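Local coordinates for protein redox-sensing transcriptional repressor Rex (Thermus thermophilus, PDB 2DT5) that probably represses transcription by binding DNA as a homodimer in response to the cellular NADH/NAD(+) balance, with NAD held in a Rossmann domain, at residues T29-L34 with Q44-L49; G53-G56 with G61-V64; E116-P121 with I127-L132; I168-F171 with V175-V178. The protein carries 1 engineered substitution. One frame throughout, in Å; residues are numbered along the deposited sequence.

Contact 1: T29-L34 with Q44-L49. With SO4 (sulfate ion), chain J.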
# COMPACT_ATOMS: atom_id res chain seq x y z
N THR B 29 10.36 1.83 25.37
CA THR B 29 11.09 2.24 24.17
C THR B 29 11.41 3.73 24.19
O THR B 29 11.03 4.44 25.12
CB THR B 29 10.32 1.89 22.86
OG1 THR B 29 11.06 2.36 21.72
CG2 THR B 29 8.93 2.53 22.85
N SER B 30 12.11 4.21 23.17
CA SER B 30 12.49 5.61 23.10
C SER B 30 12.17 6.19 21.73
O SER B 30 11.86 5.45 20.80
CB SER B 30 13.99 5.74 23.35
OG SER B 30 14.72 4.99 22.39
N SER B 31 12.26 7.51 21.61
CA SER B 31 12.00 8.18 20.35
C SER B 31 13.09 7.80 19.37
O SER B 31 12.87 7.76 18.16
CB SER B 31 11.99 9.70 20.54
OG SER B 31 10.82 10.14 21.22
N GLU B 32 14.27 7.51 19.91
CA GLU B 32 15.40 7.14 19.08
C GLU B 32 15.20 5.73 18.53
O GLU B 32 15.36 5.48 17.34
CB GLU B 32 16.69 7.24 19.89
CG GLU B 32 17.94 7.11 19.04
CD GLU B 32 19.18 7.59 19.77
OE1 GLU B 32 19.30 8.81 20.00
OE2 GLU B 32 20.03 6.73 20.11
N GLN B 33 14.83 4.80 19.40
CA GLN B 33 14.60 3.44 18.96
C GLN B 33 13.43 3.40 17.97
O GLN B 33 13.50 2.72 16.95
CB GLN B 33 14.28 2.54 20.15
CG GLN B 33 13.82 1.16 19.76
CD GLN B 33 13.37 0.35 20.96
OE1 GLN B 33 13.02 -0.82 20.83
NE2 GLN B 33 13.36 0.98 22.13
N LEU B 34 12.35 4.13 18.28
CA LEU B 34 11.19 4.18 17.39
C LEU B 34 11.59 4.83 16.06
O LEU B 34 11.25 4.34 15.00
CB LEU B 34 10.06 5.00 18.04
CG LEU B 34 8.76 4.29 18.42
CD1 LEU B 34 9.04 2.95 19.06
CD2 LEU B 34 7.97 5.17 19.37
N GLN B 44 11.53 13.71 14.65
CA GLN B 44 10.22 13.60 14.01
C GLN B 44 9.31 12.81 14.92
O GLN B 44 8.15 13.17 15.09
CB GLN B 44 10.34 12.93 12.65
CG GLN B 44 9.08 13.05 11.78
CD GLN B 44 8.56 14.48 11.68
OE1 GLN B 44 7.72 14.90 12.48
NE2 GLN B 44 9.07 15.23 10.71
N VAL B 45 9.82 11.74 15.50
CA VAL B 45 9.00 10.93 16.40
C VAL B 45 8.47 11.77 17.59
O VAL B 45 7.27 11.72 17.90
CB VAL B 45 9.78 9.70 16.94
CG1 VAL B 45 8.91 8.92 17.93
CG2 VAL B 45 10.16 8.77 15.77
N ARG B 46 9.35 12.54 18.23
CA ARG B 46 8.95 13.38 19.35
C ARG B 46 7.95 14.45 18.92
O ARG B 46 6.97 14.69 19.61
CB ARG B 46 10.15 14.09 19.99
CG ARG B 46 11.11 13.17 20.69
CD ARG B 46 12.05 13.95 21.59
NE ARG B 46 13.32 13.24 21.71
CZ ARG B 46 14.34 13.44 20.89
NH1 ARG B 46 14.23 14.32 19.90
NH2 ARG B 46 15.45 12.73 21.04
N LYS B 47 8.22 15.09 17.79
CA LYS B 47 7.32 16.12 17.29
C LYS B 47 5.92 15.51 17.05
O LYS B 47 4.91 16.07 17.45
CB LYS B 47 7.88 16.74 16.01
CG LYS B 47 6.92 17.70 15.31
CD LYS B 47 7.54 18.31 14.06
CE LYS B 47 6.57 19.26 13.35
NZ LYS B 47 7.23 20.05 12.27
N ASP B 48 5.88 14.33 16.43
CA ASP B 48 4.61 13.67 16.15
C ASP B 48 3.84 13.27 17.41
O ASP B 48 2.65 13.58 17.55
CB ASP B 48 4.80 12.40 15.31
CG ASP B 48 5.10 12.69 13.86
OD1 ASP B 48 4.93 13.84 13.41
OD2 ASP B 48 5.51 11.72 13.16
N LEU B 49 4.52 12.58 18.31
CA LEU B 49 3.87 12.11 19.53
C LEU B 49 3.53 13.24 20.52
O LEU B 49 2.62 13.10 21.33
CB LEU B 49 4.71 11.02 20.19
CG LEU B 49 4.92 9.81 19.25
CD1 LEU B 49 5.71 8.74 19.96
CD2 LEU B 49 3.57 9.26 18.79
S SO4 J . 12.69 10.50 24.39
O1 SO4 J . 12.03 11.40 23.42
O2 SO4 J . 12.15 10.77 25.73
O3 SO4 J . 12.43 9.09 24.06
O4 SO4 J . 14.14 10.76 24.35

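Contact 2: G53-G56 with G61-V64. With SO4 (sulfate ion), chain J.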
# COMPACT_ATOMS: atom_id res chain seq x y z
N GLY B 53 -0.30 14.34 21.82
CA GLY B 53 -0.40 14.16 23.25
C GLY B 53 0.19 12.90 23.91
O GLY B 53 -0.08 12.67 25.08
N SER B 54 0.99 12.09 23.21
CA SER B 54 1.55 10.90 23.86
C SER B 54 2.97 11.09 24.38
O SER B 54 3.58 10.16 24.91
CB SER B 54 1.53 9.72 22.90
OG SER B 54 0.22 9.22 22.75
N TYR B 55 3.51 12.30 24.25
CA TYR B 55 4.85 12.54 24.73
C TYR B 55 4.85 12.90 26.22
O TYR B 55 3.96 13.61 26.70
CB TYR B 55 5.52 13.64 23.90
CG TYR B 55 7.01 13.70 24.09
CD1 TYR B 55 7.79 12.54 24.03
CD2 TYR B 55 7.66 14.91 24.37
CE1 TYR B 55 9.16 12.57 24.25
CE2 TYR B 55 9.03 14.96 24.58
CZ TYR B 55 9.78 13.78 24.53
OH TYR B 55 11.13 13.80 24.78
N GLY B 56 5.83 12.40 26.96
CA GLY B 56 5.91 12.70 28.39
C GLY B 56 6.84 13.86 28.66
O GLY B 56 6.41 15.00 28.83
N GLY B 61 11.19 8.67 27.45
CA GLY B 61 10.86 7.67 26.46
C GLY B 61 9.38 7.32 26.50
O GLY B 61 8.54 8.19 26.77
N TYR B 62 9.05 6.06 26.24
CA TYR B 62 7.65 5.66 26.25
C TYR B 62 7.47 4.26 26.79
O TYR B 62 8.38 3.44 26.76
CB TYR B 62 7.06 5.68 24.83
CG TYR B 62 7.38 6.89 24.00
CD1 TYR B 62 8.60 7.01 23.33
CD2 TYR B 62 6.47 7.94 23.89
CE1 TYR B 62 8.90 8.13 22.57
CE2 TYR B 62 6.76 9.08 23.13
CZ TYR B 62 7.98 9.16 22.48
OH TYR B 62 8.27 10.29 21.75
N THR B 63 6.27 4.00 27.28
CA THR B 63 5.94 2.68 27.77
C THR B 63 5.14 2.06 26.61
O THR B 63 4.05 2.52 26.26
CB THR B 63 5.11 2.77 29.08
OG1 THR B 63 5.91 3.38 30.11
CG2 THR B 63 4.68 1.39 29.54
N VAL B 64 5.74 1.04 26.00
CA VAL B 64 5.16 0.34 24.87
C VAL B 64 3.65 0.12 24.94
O VAL B 64 2.92 0.60 24.09
CB VAL B 64 5.89 -1.02 24.67
CG1 VAL B 64 5.20 -1.85 23.59
CG2 VAL B 64 7.34 -0.76 24.30
S SO4 J . 12.69 10.50 24.39
O1 SO4 J . 12.03 11.40 23.42
O2 SO4 J . 12.15 10.77 25.73
O3 SO4 J . 12.43 9.09 24.06
O4 SO4 J . 14.14 10.76 24.35

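Contact 3: E116-P121 with I127-L132. With NAD (nicotinamide-adenine-dinucleotide), chain L; SO4 (sulfate ion), chain K.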
# COMPACT_ATOMS: atom_id res chain seq x y z
N GLU B 116 -26.98 -13.19 -10.34
CA GLU B 116 -26.37 -14.48 -10.05
C GLU B 116 -25.55 -14.43 -8.76
O GLU B 116 -25.24 -15.47 -8.18
CB GLU B 116 -25.50 -14.92 -11.21
CG GLU B 116 -26.25 -15.04 -12.50
CD GLU B 116 -25.32 -15.22 -13.68
OE1 GLU B 116 -24.73 -16.31 -13.81
OE2 GLU B 116 -25.18 -14.25 -14.47
N LYS B 117 -25.20 -13.23 -8.32
CA LYS B 117 -24.42 -13.05 -7.09
C LYS B 117 -25.36 -12.77 -5.93
O LYS B 117 -25.21 -13.33 -4.84
CB LYS B 117 -23.48 -11.85 -7.22
CG LYS B 117 -22.48 -11.93 -8.35
CD LYS B 117 -21.20 -12.55 -7.89
CE LYS B 117 -20.12 -12.47 -8.95
NZ LYS B 117 -18.89 -13.16 -8.41
N VAL B 118 -26.33 -11.89 -6.18
CA VAL B 118 -27.30 -11.53 -5.15
C VAL B 118 -27.94 -12.80 -4.61
O VAL B 118 -28.34 -13.67 -5.38
CB VAL B 118 -28.39 -10.60 -5.71
CG1 VAL B 118 -29.28 -10.12 -4.57
CG2 VAL B 118 -27.75 -9.40 -6.41
N GLY B 119 -28.02 -12.88 -3.29
CA GLY B 119 -28.59 -14.06 -2.65
C GLY B 119 -27.55 -15.12 -2.35
O GLY B 119 -27.82 -16.09 -1.63
N ARG B 120 -26.34 -14.97 -2.88
CA ARG B 120 -25.31 -15.97 -2.62
C ARG B 120 -24.73 -15.84 -1.22
O ARG B 120 -24.56 -14.74 -0.70
CB ARG B 120 -24.21 -15.87 -3.69
CG ARG B 120 -24.68 -16.32 -5.07
CD ARG B 120 -24.95 -17.83 -5.12
NE ARG B 120 -23.71 -18.59 -5.04
CZ ARG B 120 -23.61 -19.85 -4.60
NH1 ARG B 120 -24.69 -20.50 -4.19
NH2 ARG B 120 -22.42 -20.44 -4.55
N PRO B 121 -24.43 -16.98 -0.57
CA PRO B 121 -23.87 -16.95 0.78
C PRO B 121 -22.39 -16.58 0.79
O PRO B 121 -21.63 -16.94 -0.11
CB PRO B 121 -24.10 -18.38 1.27
CG PRO B 121 -23.96 -19.17 0.03
CD PRO B 121 -24.75 -18.36 -0.97
N ILE B 127 -25.00 -11.95 -0.08
CA ILE B 127 -24.86 -10.81 -0.96
C ILE B 127 -26.23 -10.21 -1.23
O ILE B 127 -27.17 -10.91 -1.63
CB ILE B 127 -24.21 -11.23 -2.27
CG1 ILE B 127 -22.82 -11.80 -1.98
CG2 ILE B 127 -24.10 -10.03 -3.23
CD1 ILE B 127 -22.10 -12.28 -3.21
N GLU B 128 -26.35 -8.90 -1.00
CA GLU B 128 -27.62 -8.22 -1.25
C GLU B 128 -27.47 -7.29 -2.43
O GLU B 128 -26.35 -6.99 -2.87
CB GLU B 128 -28.06 -7.43 -0.01
CG GLU B 128 -28.18 -8.29 1.23
CD GLU B 128 -28.62 -7.49 2.43
OE1 GLU B 128 -29.83 -7.49 2.74
OE2 GLU B 128 -27.76 -6.85 3.07
N HIS B 129 -28.60 -6.84 -2.96
CA HIS B 129 -28.56 -5.95 -4.10
C HIS B 129 -28.15 -4.56 -3.65
O HIS B 129 -28.54 -4.09 -2.57
CB HIS B 129 -29.91 -5.92 -4.81
CG HIS B 129 -29.86 -5.24 -6.14
ND1 HIS B 129 -29.76 -3.88 -6.27
CD2 HIS B 129 -29.80 -5.74 -7.40
CE1 HIS B 129 -29.64 -3.57 -7.55
NE2 HIS B 129 -29.66 -4.68 -8.25
N VAL B 130 -27.35 -3.90 -4.47
CA VAL B 130 -26.87 -2.58 -4.13
C VAL B 130 -28.02 -1.60 -3.86
O VAL B 130 -27.82 -0.56 -3.22
CB VAL B 130 -25.96 -2.02 -5.24
CG1 VAL B 130 -26.78 -1.65 -6.45
CG2 VAL B 130 -25.18 -0.84 -4.72
N ASP B 131 -29.23 -1.92 -4.32
CA ASP B 131 -30.38 -1.05 -4.07
C ASP B 131 -30.72 -0.98 -2.59
O ASP B 131 -31.37 -0.03 -2.15
CB ASP B 131 -31.63 -1.53 -4.83
CG ASP B 131 -31.51 -1.35 -6.32
OD1 ASP B 131 -30.73 -0.47 -6.76
OD2 ASP B 131 -32.21 -2.07 -7.07
N LEU B 132 -30.27 -1.98 -1.83
CA LEU B 132 -30.52 -2.03 -0.39
C LEU B 132 -29.65 -1.11 0.49
O LEU B 132 -29.91 -0.97 1.68
CB LEU B 132 -30.39 -3.46 0.11
CG LEU B 132 -31.62 -4.33 -0.14
CD1 LEU B 132 -31.30 -5.80 0.08
CD2 LEU B 132 -32.72 -3.88 0.80
PA NAD L . -14.92 -8.36 -11.41
O1A NAD L . -14.52 -9.76 -11.10
O2A NAD L . -15.38 -8.01 -12.80
O5B NAD L . -16.01 -8.00 -10.36
C5B NAD L . -16.68 -6.71 -10.32
C4B NAD L . -17.99 -6.95 -9.61
O4B NAD L . -18.62 -5.62 -9.58
C3B NAD L . -19.06 -7.83 -10.37
O3B NAD L . -19.50 -8.92 -9.49
C2B NAD L . -20.20 -6.88 -10.72
O2B NAD L . -21.47 -7.41 -10.80
C1B NAD L . -20.00 -5.84 -9.63
N9A NAD L . -20.57 -4.55 -9.94
C8A NAD L . -20.60 -3.76 -11.10
N7A NAD L . -21.24 -2.62 -10.93
C5A NAD L . -21.69 -2.59 -9.66
C6A NAD L . -22.46 -1.61 -8.88
N6A NAD L . -22.87 -0.47 -9.39
N1A NAD L . -22.71 -1.98 -7.55
C2A NAD L . -22.32 -3.13 -6.97
N3A NAD L . -21.58 -4.10 -7.67
C4A NAD L . -21.29 -3.79 -9.01
O3 NAD L . -13.70 -7.38 -11.06
PN NAD L . -12.36 -7.59 -10.13
O1N NAD L . -11.32 -8.26 -10.93
O2N NAD L . -12.84 -8.23 -8.87
O5D NAD L . -11.92 -6.05 -9.92
C5D NAD L . -12.76 -5.14 -9.16
C4D NAD L . -12.12 -3.80 -9.12
O4D NAD L . -10.78 -3.92 -8.44
C3D NAD L . -11.78 -3.19 -10.54
O3D NAD L . -12.02 -1.76 -10.54
C2D NAD L . -10.30 -3.48 -10.67
O2D NAD L . -9.64 -2.73 -11.64
C1D NAD L . -9.82 -3.21 -9.20
N1N NAD L . -8.42 -3.68 -9.00
C2N NAD L . -7.67 -2.93 -8.07
C3N NAD L . -6.55 -3.38 -7.51
C7N NAD L . -5.78 -2.51 -6.56
O7N NAD L . -4.62 -2.86 -6.25
N7N NAD L . -6.34 -1.37 -6.13
C4N NAD L . -6.02 -4.78 -7.83
C5N NAD L . -7.20 -5.68 -8.13
C6N NAD L . -8.18 -5.14 -8.99
S SO4 K . -23.22 -23.38 -2.75
O1 SO4 K . -21.91 -24.02 -2.99
O2 SO4 K . -23.94 -24.11 -1.68
O3 SO4 K . -23.02 -21.98 -2.34
O4 SO4 K . -24.02 -23.42 -3.99

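Contact 4: I168-F171 with V175-V178. With NAD (nicotinamide-adenine-dinucleotide), chain L.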
# COMPACT_ATOMS: atom_id res chain seq x y z
N ILE B 168 -14.80 5.81 2.04
CA ILE B 168 -14.70 4.79 1.01
C ILE B 168 -13.24 4.41 0.77
O ILE B 168 -12.41 5.27 0.49
CB ILE B 168 -15.27 5.26 -0.36
CG1 ILE B 168 -16.75 5.66 -0.23
CG2 ILE B 168 -15.11 4.16 -1.40
CD1 ILE B 168 -17.36 6.19 -1.51
N LEU B 169 -12.96 3.13 0.89
CA LEU B 169 -11.65 2.60 0.58
C LEU B 169 -11.83 2.15 -0.87
O LEU B 169 -12.42 1.11 -1.16
CB LEU B 169 -11.26 1.42 1.47
CG LEU B 169 -9.81 0.93 1.39
CD1 LEU B 169 -8.87 2.02 1.87
CD2 LEU B 169 -9.63 -0.35 2.22
N ASN B 170 -11.32 2.97 -1.79
CA ASN B 170 -11.49 2.78 -3.23
C ASN B 170 -10.42 1.95 -3.90
O ASN B 170 -9.26 2.36 -3.96
CB ASN B 170 -11.53 4.16 -3.90
CG ASN B 170 -11.61 4.07 -5.40
OD1 ASN B 170 -10.96 4.82 -6.13
ND2 ASN B 170 -12.42 3.13 -5.88
N PHE B 171 -10.79 0.76 -4.39
CA PHE B 171 -9.81 -0.07 -5.09
C PHE B 171 -9.84 0.16 -6.60
O PHE B 171 -8.87 -0.16 -7.29
CB PHE B 171 -10.06 -1.56 -4.82
CG PHE B 171 -9.84 -1.97 -3.38
CD1 PHE B 171 -10.76 -1.62 -2.40
CD2 PHE B 171 -8.69 -2.67 -3.02
CE1 PHE B 171 -10.56 -1.97 -1.06
CE2 PHE B 171 -8.47 -3.03 -1.68
CZ PHE B 171 -9.40 -2.68 -0.70
N VAL B 175 -10.26 8.20 -9.92
CA VAL B 175 -10.42 9.17 -8.85
C VAL B 175 -11.90 9.48 -8.70
O VAL B 175 -12.55 9.89 -9.66
CB VAL B 175 -9.67 10.46 -9.14
CG1 VAL B 175 -9.74 11.37 -7.93
CG2 VAL B 175 -8.23 10.14 -9.49
N LEU B 176 -12.43 9.26 -7.51
CA LEU B 176 -13.84 9.47 -7.24
C LEU B 176 -14.16 10.93 -6.94
O LEU B 176 -13.31 11.70 -6.52
CB LEU B 176 -14.29 8.61 -6.06
CG LEU B 176 -13.99 7.11 -6.16
CD1 LEU B 176 -14.47 6.44 -4.88
CD2 LEU B 176 -14.68 6.49 -7.37
N GLU B 177 -15.42 11.27 -7.18
CA GLU B 177 -15.96 12.60 -6.94
C GLU B 177 -16.93 12.41 -5.79
O GLU B 177 -17.96 11.75 -5.96
CB GLU B 177 -16.74 13.09 -8.16
CG GLU B 177 -15.88 13.40 -9.35
CD GLU B 177 -15.02 14.61 -9.13
OE1 GLU B 177 -14.10 14.54 -8.29
OE2 GLU B 177 -15.28 15.65 -9.77
N VAL B 178 -16.61 12.97 -4.64
CA VAL B 178 -17.48 12.84 -3.48
C VAL B 178 -17.40 14.12 -2.64
O VAL B 178 -16.39 14.82 -2.68
CB VAL B 178 -17.04 11.62 -2.58
CG1 VAL B 178 -16.92 10.34 -3.42
CG2 VAL B 178 -15.72 11.93 -1.88
PA NAD L . -14.92 -8.36 -11.41
O1A NAD L . -14.52 -9.76 -11.10
O2A NAD L . -15.38 -8.01 -12.80
O5B NAD L . -16.01 -8.00 -10.36
C5B NAD L . -16.68 -6.71 -10.32
C4B NAD L . -17.99 -6.95 -9.61
O4B NAD L . -18.62 -5.62 -9.58
C3B NAD L . -19.06 -7.83 -10.37
O3B NAD L . -19.50 -8.92 -9.49
C2B NAD L . -20.20 -6.88 -10.72
O2B NAD L . -21.47 -7.41 -10.80
C1B NAD L . -20.00 -5.84 -9.63
N9A NAD L . -20.57 -4.55 -9.94
C8A NAD L . -20.60 -3.76 -11.10
N7A NAD L . -21.24 -2.62 -10.93
C5A NAD L . -21.69 -2.59 -9.66
C6A NAD L . -22.46 -1.61 -8.88
N6A NAD L . -22.87 -0.47 -9.39
N1A NAD L . -22.71 -1.98 -7.55
C2A NAD L . -22.32 -3.13 -6.97
N3A NAD L . -21.58 -4.10 -7.67
C4A NAD L . -21.29 -3.79 -9.01
O3 NAD L . -13.70 -7.38 -11.06
PN NAD L . -12.36 -7.59 -10.13
O1N NAD L . -11.32 -8.26 -10.93
O2N NAD L . -12.84 -8.23 -8.87
O5D NAD L . -11.92 -6.05 -9.92
C5D NAD L . -12.76 -5.14 -9.16
C4D NAD L . -12.12 -3.80 -9.12
O4D NAD L . -10.78 -3.92 -8.44
C3D NAD L . -11.78 -3.19 -10.54
O3D NAD L . -12.02 -1.76 -10.54
C2D NAD L . -10.30 -3.48 -10.67
O2D NAD L . -9.64 -2.73 -11.64
C1D NAD L . -9.82 -3.21 -9.20
N1N NAD L . -8.42 -3.68 -9.00
C2N NAD L . -7.67 -2.93 -8.07
C3N NAD L . -6.55 -3.38 -7.51
C7N NAD L . -5.78 -2.51 -6.56
O7N NAD L . -4.62 -2.86 -6.25
N7N NAD L . -6.34 -1.37 -6.13
C4N NAD L . -6.02 -4.78 -7.83
C5N NAD L . -7.20 -5.68 -8.13
C6N NAD L . -8.18 -5.14 -8.99

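Contact 1: T29-L34 with Q44-L49
Val-45 packs on Ser-31 and Leu-34 where helix 42-51 meets helix 31-37, both within the predicted helix-turn-helix region. With Val-45 chi1 at 177°, CG1 turns to Leu-34 and stands 4.1 Å from Leu-34 CB. The two side chains cross at about a right angle. The other branch, Val-45 CG2, lies 3.8 Å from Ser-31 O. Arg-46 follows. Its CG passes 3.1 Å from Ser-31 OG, and the chain then runs extended to NE. This brings the edge of the guanidinium to a bound sulfate, probably from the crystallisation liquor, whose sulfur lies in the guanidinium plane. Arg-46 NE donates to sulfate O1 at 2.8 Å, on a bent line of 131°. Ser-31 OG donates to the same oxygen and is also hydrogen-bonded to Tyr-62 OH. An alanine in place of Arg-46 would remove the charged donor to sulfate O1 and would probably leave a gap beside Ser-31 OG. Leu-49, one turn on, sets CD1 4.3 Å from Leu-34 CD2, and both leucines also touch Leu-67 of helix 64-75. Ser-30 is the N-cap of helix 31-37, its OG taking the bond from Gln-33 N at 3.0 Å. The sulfate sits at this helix start, which probably helps to hold the anion, and it may mimic a phosphate of DNA. Ser-31 N donates to sulfate O3 at 2.9 Å and 163°.

Contact 2: G53-G56 with G61-V64
Sulfate O1 is gripped by three side chains, and in this contact the donor is Tyr-55 OH, 2.9 Å from it. The other two donors, Ser-31 and Arg-46, lie in the predicted helix-turn-helix. Across from Tyr-55, Gly-61 N donates to sulfate O2 at 2.9 Å and 150°, so the anion bridges the two segments. Gly-59 N adds a further bond. O1 lies near the plane of the Tyr-55 ring, at its edge. Tyr-55 has CG anti to the backbone N (chi1 -165°), which swings the ring across Tyr-62. The two side chains cross at about a right angle. Tyr-55 CD1 is 3.2 Å from Tyr-62 OH, a hydroxyl that has its partner in Ser-31, and 3.7 Å from Tyr-62 CE2, which lies in the Tyr-55 plane. The rings meet obliquely, their centroids 5.8 Å apart and their planes at 48°. The edge of the Tyr-62 ring meets the backbone: Tyr-62 CD2 is 3.8 Å from Ser-54 O, which lies in the ring plane. Gly-53 is the C-prime residue of a Schellman motif, and this turn leads the chain out of helix 42-51 toward Tyr-55. In this winged-helix domain, Tyr-62 sits between Val-45 and Leu-49 of helix 42-51 and Leu-67 of helix 64-75, while strand 62-63 pairs antiparallel with strand 28-29.

Contact 3: E116-P121 with I127-L132
Gly-119 N donates to Ile-127 O at 2.7 Å on a nearly straight line of 175°. In return Ile-127 N donates to Arg-120 O at 2.9 Å, in the carbonyl plane. The two bonds, with Gly-119 at positive phi, fit a G1-type beta bulge. It overlaps a type II turn, closed by Arg-120 N to Lys-117 O at 2.8 Å. Ile-127 O has a second, weaker partner, the CA-H of Val-118, with Val-118 CA 3.6 Å away. Ile-127 CB lies 3.5 Å from Lys-117 O. Its CG1 is anti to the carbonyl carbon (chi1 -61°), which sends CD1 to within 4.2 Å of Arg-120 CB. An alanine at Ile-127 would lack the CG1-CD1 branch and would probably leave Arg-120 CB and Met-88 without their apolar partner. Arg-120 NH1 donates to O4 of a second sulfate at 3.0 Å, and Pro-121 CD lies over the rim of one guanidinium face. Lys-117 NZ is satisfied by Met-88 O, and Lys-117 CE lies near the ribose O3B of NAD. His-129 ND1 accepts from Asp-131 N at 2.8 Å, in the ring plane. Glu-128 forms a salt bridge with Arg-136. Strand 125-129 lies near one edge of the Rossmann sheet, between the outermost strand 121-122, antiparallel, and strand 105-112, parallel; just beyond it Val-130 meets the adenine.

Contact 4: I168-F171 with V175-V178
In the NAD-binding Rossmann domain, Leu-176 of the loop after strand 167-170 folds back on Asn-170 and Ile-168 of that strand. Leu-176 CD1 does most of the touching. It is 3.8 Å from Asn-170 CB and 4.2 Å from Ile-168 CG2, so it bridges two residues on the same side of the strand. Asn-170 and Leu-176 come from opposite directions. The asparagine has CG anti to the backbone N (chi1 176°), which lays its amide carbon beside the leucine: Leu-176 CD1 to Asn-170 CG is also 3.8 Å. Leu-176 CG is slightly farther from that carbon, at 3.9 Å. No hydrogen bond joins the two segments, and the contact is buried. Ala-153 and Ala-157 of helix 150-163 also touch Leu-176, and Ala-157 touches Ile-168 too. On the other side of the strand Leu-169 packs on Phe-189 of the second subunit. The strand then ends at the cofactor. Phe-171 O accepts from the carboxamide N7N of NAD at 3.0 Å and 164°, which probably helps to set the turn of the carboxamide, while the phenylalanine ring meets N7N obliquely. The C-terminal ends of parallel strands line the dinucleotide site, as expected in a Rossmann fold.

How the contacts relate
Contacts 1 and 2 form one unit, their centres 8 Å apart. Both hold the same sulfate, and Ser-31 OG lies 2.6 Å from Tyr-62 OH. Leu-49 CD1 also packs on Tyr-62 CE2 at 3.4 Å. Contacts 3 and 4 belong to the Rossmann sheet and touch the same NAD, one near the adenosine and the other at the nicotinamide. Their centres are 22 Å apart and they do not touch. The two pairs lie on opposite sides of the chain's centre. Contact 1 is about 21 Å from contact 4 and about 38 Å from contact 3 between nearest atoms. The predicted DNA-binding part is thus well separated from the NAD pocket. Contacts 1 and 4 both reach the second subunit.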